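Local coordinates for flavoprotein 390 (Photobacterium phosphoreum, PDB 1FVP) that binds, as a homodimer of the bacterial luciferase family, two flavin mononucleotides per subunit, each carrying a covalently attached myristate, at residues 47-50 and 51-54; 66-70 and 71-75; 181-184 and 185-189. All coordinates share one frame; numbering follows the deposited sequence.

Contact 1 of 3, residues 47-50 and 51-54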
loop_
_atom_site.group_PDB
_atom_site.type_symbol
_atom_site.label_atom_id
_atom_site.label_comp_id
_atom_site.label_asym_id
_atom_site.label_seq_id
_atom_site.Cartn_x
_atom_site.Cartn_y
_atom_site.Cartn_z
ATOM N N ILE A 47 3.484 0.721 -5.230
ATOM C CA ILE A 47 3.450 1.925 -6.052
ATOM C C ILE A 47 4.460 2.978 -5.612
ATOM O O ILE A 47 4.110 3.920 -4.916
ATOM C CB ILE A 47 2.037 2.598 -6.217
ATOM C CG1 ILE A 47 1.015 1.594 -6.776
ATOM C CG2 ILE A 47 2.150 3.863 -7.120
ATOM C CD1 ILE A 47 -0.152 2.143 -7.617
ATOM N N ASP A 48 5.687 2.830 -6.057
ATOM C CA ASP A 48 6.808 3.745 -5.772
ATOM C C ASP A 48 6.328 5.134 -6.208
ATOM O O ASP A 48 5.788 5.237 -7.320
ATOM C CB ASP A 48 8.089 3.293 -6.445
ATOM C CG ASP A 48 9.351 4.082 -6.157
ATOM O OD1 ASP A 48 9.430 5.307 -6.388
ATOM O OD2 ASP A 48 10.313 3.421 -5.675
ATOM N N ASP A 49 6.488 6.099 -5.323
ATOM C CA ASP A 49 6.069 7.486 -5.628
ATOM C C ASP A 49 6.797 8.400 -4.642
ATOM O O ASP A 49 6.461 9.561 -4.499
ATOM C CB ASP A 49 4.577 7.641 -5.606
ATOM C CG ASP A 49 3.936 8.061 -4.305
ATOM O OD1 ASP A 49 3.927 9.270 -4.028
ATOM O OD2 ASP A 49 3.439 7.158 -3.603
ATOM N N HIS A 50 7.784 7.794 -4.047
ATOM C CA HIS A 50 8.672 8.323 -3.023
ATOM C C HIS A 50 9.399 9.610 -3.331
ATOM O O HIS A 50 9.827 10.306 -2.371
ATOM C CB HIS A 50 9.665 7.216 -2.528
ATOM C CG HIS A 50 8.875 5.970 -2.208
ATOM N ND1 HIS A 50 8.669 4.948 -3.094
ATOM C CD2 HIS A 50 8.201 5.626 -1.080
ATOM C CE1 HIS A 50 7.929 4.013 -2.508
ATOM N NE2 HIS A 50 7.618 4.394 -1.290
ATOM N N TYR A 51 9.508 9.971 -4.591
ATOM C CA TYR A 51 10.187 11.196 -5.028
ATOM C C TYR A 51 9.540 12.461 -4.485
ATOM O O TYR A 51 10.039 13.570 -4.741
ATOM C CB TYR A 51 10.226 11.250 -6.575
ATOM C CG TYR A 51 8.873 11.144 -7.240
ATOM C CD1 TYR A 51 8.256 9.920 -7.476
ATOM C CD2 TYR A 51 8.201 12.296 -7.637
ATOM C CE1 TYR A 51 7.007 9.873 -8.080
ATOM C CE2 TYR A 51 6.952 12.262 -8.245
ATOM C CZ TYR A 51 6.351 11.039 -8.468
ATOM O OH TYR A 51 5.129 11.013 -9.088
ATOM N N LEU A 52 8.454 12.284 -3.772
ATOM C CA LEU A 52 7.641 13.337 -3.171
ATOM C C LEU A 52 8.036 13.768 -1.763
ATOM O O LEU A 52 8.469 12.945 -0.942
ATOM C CB LEU A 52 6.195 12.806 -3.197
ATOM C CG LEU A 52 5.190 13.442 -4.123
ATOM C CD1 LEU A 52 5.779 13.751 -5.490
ATOM C CD2 LEU A 52 4.015 12.468 -4.243
ATOM N N VAL A 53 7.834 15.053 -1.522
ATOM C CA VAL A 53 8.123 15.686 -0.233
ATOM C C VAL A 53 6.888 15.568 0.664
ATOM O O VAL A 53 5.902 16.296 0.525
ATOM C CB VAL A 53 8.648 17.110 -0.386
ATOM C CG1 VAL A 53 10.153 17.208 -0.127
ATOM C CG2 VAL A 53 8.348 17.711 -1.750
ATOM N N LYS A 54 7.027 14.617 1.570
ATOM C CA LYS A 54 6.001 14.267 2.560
ATOM C C LYS A 54 6.266 14.883 3.930
ATOM O O LYS A 54 6.840 14.258 4.839
ATOM C CB LYS A 54 5.862 12.737 2.644
ATOM C CG LYS A 54 5.573 12.100 1.275
ATOM C CD LYS A 54 5.609 10.578 1.291
ATOM C CE LYS A 54 6.313 9.963 0.096
ATOM N NZ LYS A 54 7.801 9.953 0.250
#
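Tyr51 lays one face of its ring over the backbone carbonyl of Asp49, two residues earlier. Asp49 O sits 3.4 Å above the plane of the Tyr51 ring, displaced toward the rim, and CE1 is the ring atom that passes closest to the Asp49 side chain, 4.1 Å from Asp49 CB. The ring gets there because Tyr51 CG lies between the backbone N and the carbonyl carbon (chi1 56°), which turns it back along the preceding residues instead of out into the loop. Its hydroxyl is hydrogen-bonded to the carbonyl of Asn12, and Phe13, a residue of a flavin pocket, packs on the ring with the two planes about 40° apart.

Leu52 crosses Asp49 obliquely: its CD2 branch comes up to Asp49 OD1, while Leu52 CB lies 3.5 Å from Asp49 O. His50 turns away from this group, and Asp48 CG lies at the edge of the His50 imidazole, in the plane of the ring. Lys54 reaches back over the turn, its chain bent at chi3 and chi4, and the ammonium group spans two carbonyls. Lys54 NZ makes weak hydrogen bonds of 3.3 Å to His50 O and 3.3 Å to Leu52 O, so the ammonium, probably charged, would lie close to two backbone carbonyl oxygens. Its carboxylate neighbour is not part of that grip, since Asp49 OD1 is 5.8 Å from Lys54 NZ.

The second subunit packs here, its Leu62 on Tyr51 and its Leu52 on Lys54. The backbone from Asp49 to Leu52 forms a type I beta turn, leading strand 42-48 out of the sheet into the loop that runs along the dimer interface.

Contact 2 of 3, residues 66-70 and 71-75. With FMA (6-(3-tetradecanoic acid) flavine mononucleotide), chain C.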
loop_
_atom_site.group_PDB
_atom_site.type_symbol
_atom_site.label_atom_id
_atom_site.label_comp_id
_atom_site.label_asym_id
_atom_site.label_seq_id
_atom_site.Cartn_x
_atom_site.Cartn_y
_atom_site.Cartn_z
ATOM N N ILE A 66 5.633 1.447 4.287
ATOM C CA ILE A 66 5.229 0.725 3.056
ATOM C C ILE A 66 4.368 -0.396 3.614
ATOM O O ILE A 66 4.809 -0.987 4.621
ATOM C CB ILE A 66 6.500 0.304 2.264
ATOM C CG1 ILE A 66 7.290 1.541 1.773
ATOM C CG2 ILE A 66 6.247 -0.697 1.117
ATOM C CD1 ILE A 66 6.487 2.654 1.057
ATOM N N THR A 67 3.234 -0.635 3.031
ATOM C CA THR A 67 2.331 -1.695 3.502
ATOM C C THR A 67 2.247 -2.796 2.458
ATOM O O THR A 67 1.980 -2.422 1.300
ATOM C CB THR A 67 0.910 -1.045 3.753
ATOM O OG1 THR A 67 0.772 -0.012 2.716
ATOM C CG2 THR A 67 0.686 -0.438 5.134
ATOM N N LEU A 68 2.467 -4.047 2.829
ATOM C CA LEU A 68 2.352 -5.129 1.838
ATOM C C LEU A 68 1.507 -6.238 2.484
ATOM O O LEU A 68 2.023 -7.042 3.279
ATOM C CB LEU A 68 3.650 -5.620 1.270
ATOM C CG LEU A 68 4.865 -4.762 1.069
ATOM C CD1 LEU A 68 6.066 -5.653 0.776
ATOM C CD2 LEU A 68 4.652 -3.768 -0.062
ATOM N N GLY A 69 0.239 -6.214 2.077
ATOM C CA GLY A 69 -0.707 -7.233 2.638
ATOM C C GLY A 69 -0.822 -6.841 4.116
ATOM O O GLY A 69 -0.661 -5.649 4.419
ATOM N N GLU A 70 -1.063 -7.775 4.998
ATOM C CA GLU A 70 -1.173 -7.432 6.429
ATOM C C GLU A 70 0.067 -6.739 6.969
ATOM O O GLU A 70 -0.083 -5.809 7.783
ATOM C CB GLU A 70 -1.437 -8.691 7.257
ATOM C CG GLU A 70 -1.053 -9.985 6.538
ATOM C CD GLU A 70 -1.200 -11.244 7.329
ATOM O OE1 GLU A 70 -2.293 -11.794 7.447
ATOM O OE2 GLU A 70 -0.106 -11.613 7.832
ATOM N N LYS A 71 1.248 -7.140 6.546
ATOM C CA LYS A 71 2.561 -6.659 6.950
ATOM C C LYS A 71 2.834 -5.189 6.714
ATOM O O LYS A 71 2.277 -4.633 5.766
ATOM C CB LYS A 71 3.680 -7.424 6.250
ATOM C CG LYS A 71 3.635 -8.948 6.378
ATOM C CD LYS A 71 4.983 -9.555 5.967
ATOM C CE LYS A 71 4.856 -10.965 5.422
ATOM N NZ LYS A 71 5.755 -11.160 4.245
ATOM N N LEU A 72 3.676 -4.600 7.524
ATOM C CA LEU A 72 4.047 -3.162 7.428
ATOM C C LEU A 72 5.575 -3.047 7.393
ATOM O O LEU A 72 6.294 -3.750 8.141
ATOM C CB LEU A 72 3.283 -2.457 8.510
ATOM C CG LEU A 72 3.662 -1.252 9.306
ATOM C CD1 LEU A 72 4.536 -1.644 10.500
ATOM C CD2 LEU A 72 4.395 -0.216 8.461
ATOM N N TYR A 73 6.067 -2.185 6.519
ATOM C CA TYR A 73 7.488 -1.956 6.287
ATOM C C TYR A 73 7.821 -0.471 6.293
ATOM O O TYR A 73 6.894 0.347 6.295
ATOM C CB TYR A 73 7.845 -2.515 4.887
ATOM C CG TYR A 73 7.640 -3.992 4.682
ATOM C CD1 TYR A 73 6.373 -4.550 4.619
ATOM C CD2 TYR A 73 8.695 -4.873 4.515
ATOM C CE1 TYR A 73 6.185 -5.904 4.411
ATOM C CE2 TYR A 73 8.543 -6.232 4.316
ATOM C CZ TYR A 73 7.269 -6.739 4.267
ATOM O OH TYR A 73 7.075 -8.084 4.094
ATOM N N VAL A 74 9.106 -0.157 6.263
ATOM C CA VAL A 74 9.573 1.232 6.215
ATOM C C VAL A 74 10.804 1.281 5.284
ATOM O O VAL A 74 11.758 0.520 5.405
ATOM C CB VAL A 74 9.787 1.930 7.554
ATOM C CG1 VAL A 74 9.272 1.186 8.773
ATOM C CG2 VAL A 74 11.214 2.419 7.778
ATOM N N LEU A 75 10.716 2.216 4.373
ATOM C CA LEU A 75 11.683 2.553 3.325
ATOM C C LEU A 75 12.994 2.949 4.016
ATOM O O LEU A 75 12.936 3.754 4.959
ATOM C CB LEU A 75 11.048 3.651 2.465
ATOM C CG LEU A 75 11.415 3.804 1.005
ATOM C CD1 LEU A 75 10.494 2.952 0.146
ATOM C CD2 LEU A 75 11.307 5.267 0.585
HETATM N N1 FMA C . 10.960 12.139 11.976
HETATM C C2 FMA C . 10.680 13.243 12.683
HETATM O O2 FMA C . 10.968 14.370 12.504
HETATM N N3 FMA C . 9.891 13.120 13.904
HETATM C C4 FMA C . 9.461 11.914 14.299
HETATM O O4 FMA C . 8.820 11.787 15.305
HETATM C C4A FMA C . 9.773 10.760 13.529
HETATM N N5 FMA C . 9.370 9.574 13.887
HETATM C C5A FMA C . 9.594 8.437 13.223
HETATM C C6 FMA C . 9.158 7.203 13.682
HETATM C C7 FMA C . 9.401 6.089 12.926
HETATM C C7M FMA C . 8.934 4.659 13.350
HETATM C C8 FMA C . 10.133 6.175 11.686
HETATM C C8M FMA C . 10.435 4.976 10.850
HETATM C C9 FMA C . 10.579 7.406 11.261
HETATM C C9A FMA C . 10.363 8.547 11.985
HETATM N N10 FMA C . 10.777 9.833 11.607
HETATM C C10 FMA C . 10.558 10.961 12.284
HETATM C C1B FMA C . 11.651 9.927 10.419
HETATM C C2B FMA C . 11.591 10.616 9.063
HETATM O O2B FMA C . 12.077 9.611 8.175
HETATM C C3B FMA C . 12.583 11.775 9.091
HETATM O "O3'" FMA C . 12.082 12.796 9.866
HETATM C C4B FMA C . 12.914 12.292 7.690
HETATM O "O4'" FMA C . 13.445 11.152 6.927
HETATM C C5B FMA C . 13.928 13.449 7.770
HETATM O "O5'" FMA C . 15.300 12.767 7.963
HETATM P P FMA C . 16.334 12.397 6.825
HETATM O O1P FMA C . 16.092 10.849 6.750
HETATM O O2P FMA C . 15.852 13.068 5.634
HETATM O O3P FMA C . 17.582 12.861 7.183
HETATM C "C1'" FMA C . 9.953 7.390 17.041
HETATM O "O1'" FMA C . 11.094 7.866 17.437
HETATM O "O2'" FMA C . 9.262 6.844 17.905
HETATM C "C2'" FMA C . 9.330 8.059 15.860
HETATM C "C3'" FMA C . 8.425 7.170 14.976
HETATM C "C4'" FMA C . 7.036 7.698 14.938
HETATM C "C5'" FMA C . 5.946 6.762 14.443
HETATM C "C6'" FMA C . 4.729 7.591 14.122
HETATM C "C7'" FMA C . 3.502 6.715 13.911
HETATM C "C8'" FMA C . 2.332 7.466 13.402
HETATM C "C9'" FMA C . 1.024 6.695 13.223
HETATM C C11 FMA C . 1.213 5.597 12.193
HETATM C C12 FMA C . 1.578 4.248 12.732
HETATM C C13 FMA C . 2.271 3.299 11.811
HETATM C C14 FMA C . 1.329 2.539 10.902
HETATM C C15 FMA C . 1.709 1.091 10.733
#
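Tyr73 and Ile66 face each other as an antiparallel hydrogen-bonded pair, and the tyrosine side chain then runs along the hairpin toward its turn. Its CB lies 3.4 Å from Ile66 O and 4.1 Å from Ile66 CB. The ring follows with chi1 at -62°, CG beside the backbone N, and Ile66 O stays at the ring edge, near its plane. Further out, CD1 meets Leu68 CG, and Tyr73 CE1 comes 3.6 Å from Leu68 CD1. That methyl stands over the ring face as a CH-pi contact, 4.0 Å from the centroid of Tyr73, and the two side chains cross at about a right angle. At the tip, Tyr73 OH receives a weak hydrogen bond from Lys71 NZ at 3.4 Å, while Gln127 of strand 126-134 also packs on this residue.

Beside the CB end of the side chain, the paired backbone bonds Ile66 N to Tyr73 O and Tyr73 N to Ile66 O join strands 65-68 and 71-75. Leu72 points to the other face of the sheet with Thr67, and its CG touches the myristate end, C15 of the flavin ligand in chain C, at 3.4 Å. Chemically, the hairpin places the aliphatic-aromatic contacts of Ile66, Leu68 and Tyr73, with one weak polar bond, on one face. On the other, dispersion and the hydrophobic effect probably account for the touch on the tail; Ser78, Thr81 and Tyr88 hydrogen-bond the ligand.

Contact 3 of 3, residues 181-184 and 185-189. With FMA (6-(3-tetradecanoic acid) flavine mononucleotide), chain D.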
loop_
_atom_site.group_PDB
_atom_site.type_symbol
_atom_site.label_atom_id
_atom_site.label_comp_id
_atom_site.label_asym_id
_atom_site.label_seq_id
_atom_site.Cartn_x
_atom_site.Cartn_y
_atom_site.Cartn_z
ATOM N N LEU A 181 18.451 -13.951 -13.844
ATOM C CA LEU A 181 18.218 -14.895 -12.753
ATOM C C LEU A 181 19.501 -15.009 -11.933
ATOM O O LEU A 181 19.496 -14.819 -10.707
ATOM C CB LEU A 181 17.749 -16.213 -13.349
ATOM C CG LEU A 181 16.880 -17.108 -12.495
ATOM C CD1 LEU A 181 15.772 -16.305 -11.819
ATOM C CD2 LEU A 181 16.222 -18.156 -13.397
ATOM N N SER A 182 20.587 -15.271 -12.632
ATOM C CA SER A 182 21.911 -15.421 -12.010
ATOM C C SER A 182 22.495 -14.129 -11.472
ATOM O O SER A 182 23.589 -14.182 -10.874
ATOM C CB SER A 182 22.894 -16.044 -13.002
ATOM O OG SER A 182 22.275 -17.119 -13.697
ATOM N N TYR A 183 21.834 -13.010 -11.672
ATOM C CA TYR A 183 22.343 -11.721 -11.189
ATOM C C TYR A 183 21.687 -11.353 -9.859
ATOM O O TYR A 183 22.378 -10.865 -8.955
ATOM C CB TYR A 183 22.110 -10.542 -12.144
ATOM C CG TYR A 183 22.374 -9.190 -11.526
ATOM C CD1 TYR A 183 23.651 -8.799 -11.148
ATOM C CD2 TYR A 183 21.333 -8.304 -11.301
ATOM C CE1 TYR A 183 23.903 -7.551 -10.587
ATOM C CE2 TYR A 183 21.565 -7.052 -10.737
ATOM C CZ TYR A 183 22.854 -6.669 -10.383
ATOM O OH TYR A 183 23.025 -5.428 -9.830
ATOM N N VAL A 184 20.383 -11.539 -9.858
ATOM C CA VAL A 184 19.616 -11.202 -8.630
ATOM C C VAL A 184 19.995 -12.244 -7.589
ATOM O O VAL A 184 20.484 -11.915 -6.491
ATOM C CB VAL A 184 18.153 -11.071 -9.052
ATOM C CG1 VAL A 184 17.959 -9.973 -10.095
ATOM C CG2 VAL A 184 17.631 -12.379 -9.627
ATOM N N ALA A 185 19.825 -13.506 -7.949
ATOM C CA ALA A 185 20.135 -14.624 -7.048
ATOM C C ALA A 185 21.652 -14.751 -6.951
ATOM O O ALA A 185 22.228 -15.838 -7.044
ATOM C CB ALA A 185 19.450 -15.893 -7.496
ATOM N N ASN A 186 22.256 -13.611 -6.766
ATOM C CA ASN A 186 23.703 -13.378 -6.621
ATOM C C ASN A 186 23.764 -12.174 -5.649
ATOM O O ASN A 186 24.544 -12.139 -4.695
ATOM C CB ASN A 186 24.363 -13.123 -7.959
ATOM C CG ASN A 186 25.825 -13.480 -8.135
ATOM O OD1 ASN A 186 26.725 -13.012 -7.408
ATOM N ND2 ASN A 186 26.070 -14.329 -9.150
ATOM N N LEU A 187 22.865 -11.254 -5.984
ATOM C CA LEU A 187 22.675 -10.020 -5.250
ATOM C C LEU A 187 21.990 -10.319 -3.912
ATOM O O LEU A 187 22.320 -9.663 -2.900
ATOM C CB LEU A 187 21.886 -8.990 -6.076
ATOM C CG LEU A 187 21.786 -7.631 -5.375
ATOM C CD1 LEU A 187 23.164 -7.089 -5.016
ATOM C CD2 LEU A 187 21.057 -6.648 -6.270
ATOM N N ALA A 188 21.070 -11.288 -3.984
ATOM C CA ALA A 188 20.344 -11.674 -2.756
ATOM C C ALA A 188 21.463 -11.751 -1.698
ATOM O O ALA A 188 21.388 -11.108 -0.653
ATOM C CB ALA A 188 19.590 -12.968 -2.887
ATOM N N GLY A 189 22.485 -12.479 -2.109
ATOM C CA GLY A 189 23.710 -12.762 -1.395
ATOM C C GLY A 189 24.349 -11.571 -0.708
ATOM O O GLY A 189 24.602 -11.630 0.522
HETATM N N1 FMA D . 18.399 -19.670 -2.117
HETATM C C2 FMA D . 17.337 -19.715 -1.311
HETATM O O2 FMA D . 17.305 -19.824 -0.143
HETATM N N3 FMA D . 16.004 -19.617 -1.891
HETATM C C4 FMA D . 15.835 -19.486 -3.221
HETATM O O4 FMA D . 14.706 -19.415 -3.658
HETATM C C4A FMA D . 16.987 -19.445 -4.067
HETATM N N5 FMA D . 16.934 -19.323 -5.369
HETATM C C5A FMA D . 17.977 -19.283 -6.214
HETATM C C6 FMA D . 17.824 -19.148 -7.591
HETATM C C7 FMA D . 18.953 -19.116 -8.370
HETATM C C7M FMA D . 18.911 -18.960 -9.931
HETATM C C8 FMA D . 20.274 -19.225 -7.796
HETATM C C8M FMA D . 21.530 -19.198 -8.605
HETATM C C9 FMA D . 20.387 -19.361 -6.429
HETATM C C9A FMA D . 19.305 -19.389 -5.600
HETATM N N10 FMA D . 19.354 -19.515 -4.217
HETATM C C10 FMA D . 18.308 -19.560 -3.394
HETATM C C1B FMA D . 20.714 -19.624 -3.525
HETATM C C2B FMA D . 20.743 -19.078 -2.032
HETATM O O2B FMA D . 21.857 -18.206 -2.080
HETATM C C3B FMA D . 20.911 -20.238 -1.078
HETATM O "O3'" FMA D . 20.507 -21.437 -1.658
HETATM C C4B FMA D . 20.208 -20.089 0.276
HETATM O "O4'" FMA D . 20.665 -18.873 0.970
HETATM C C5B FMA D . 20.521 -21.305 1.191
HETATM O "O5'" FMA D . 21.178 -20.720 2.466
HETATM P P FMA D . 22.524 -21.163 3.165
HETATM O O1P FMA D . 22.112 -22.589 3.671
HETATM O O2P FMA D . 23.557 -21.209 2.149
HETATM O O3P FMA D . 22.858 -20.196 4.094
HETATM C "C1'" FMA D . 14.866 -20.662 -9.143
HETATM O "O1'" FMA D . 15.592 -20.582 -10.206
HETATM O "O2'" FMA D . 13.961 -21.502 -9.099
HETATM C "C2'" FMA D . 15.610 -20.274 -7.909
HETATM C "C3'" FMA D . 16.457 -19.011 -8.120
HETATM C "C4'" FMA D . 15.668 -17.834 -7.632
HETATM C "C5'" FMA D . 14.838 -17.025 -8.600
HETATM C "C6'" FMA D . 14.990 -15.535 -8.420
HETATM C "C7'" FMA D . 13.760 -14.761 -8.876
HETATM C "C8'" FMA D . 13.954 -13.809 -9.979
HETATM C "C9'" FMA D . 14.280 -12.357 -9.676
HETATM C C11 FMA D . 14.805 -11.602 -10.859
HETATM C C12 FMA D . 14.287 -11.806 -12.235
HETATM C C13 FMA D . 14.765 -10.936 -13.348
HETATM C C14 FMA D . 14.160 -11.157 -14.698
HETATM C C15 FMA D . 14.009 -12.597 -15.098
#
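Leu181, Val184 and Ala185 form one side of helix 178-190, and this alpha-helical face lines the pocket of the myristylated flavin in chain D. Each residue touches a different part of the ligand. Ala185 CB rests over the face of the benzenoid ring, 3.4 Å from C7 of the flavin. Leu181 CD1 meets the fatty chain two carbons beyond C3', its attachment point, at 3.4 Å from C5', and its CG lies near the ring methyl C7M. Val184 approaches the tail further along, with both CG1 and CG2 turned to C11. All of this is apolar packing; the ligand takes polar partners from Asn193 OD1 and the carbonyl of Asn2.

The second shell is the helix backbone. Ala185 N donates to Leu181 O at 3.1 Å, nearly along the carbonyl direction, tying the residue that faces the ring to the residue beside the tail. Farther along, Leu187 N bonds to Tyr183 O (3.0 Å) and Ala188 N to Val184 O. Between Ala185 and Leu187 the helix is kinked: the backbone N of Asn186 has no bond to the turn before.

Further out, Tyr183 OH is held by the carbonyl of Ser171 while its ring meets Leu187 CD2 obliquely, and Ser182 OG turns back to the carbonyl of Lys178. The carbonyl left over at the kink is served by a side chain instead. With Asn186 CG opposite its backbone N (chi1 -152°), the amide folds back along the helix, and Asn186 ND2 donates to Ser182 O at 3.0 Å, the C=O...N angle being 174°.

Overall arrangement
Contacts 1 and 2 are neighbours, their centres 15 Å apart, and they touch through one residue: the imidazole of His50 in contact 1 packs on the Ile66 and Leu75 side chains of contact 2, NE2 lying 3.5 Å from Leu75 CD1. Strands 42-48 and 65-68 follow each other in the chain, and both contacts reach the second subunit. Contact 3 stands apart, its centre 27 Å from that of contact 1 and 23 Å from that of contact 2, with about 15 Å between nearest atoms in each case. Contacts 2 and 3 line pockets for separate flavins; contact 1 lies only close to one, the Tyr51 side chain being about 8 Å from a ligand.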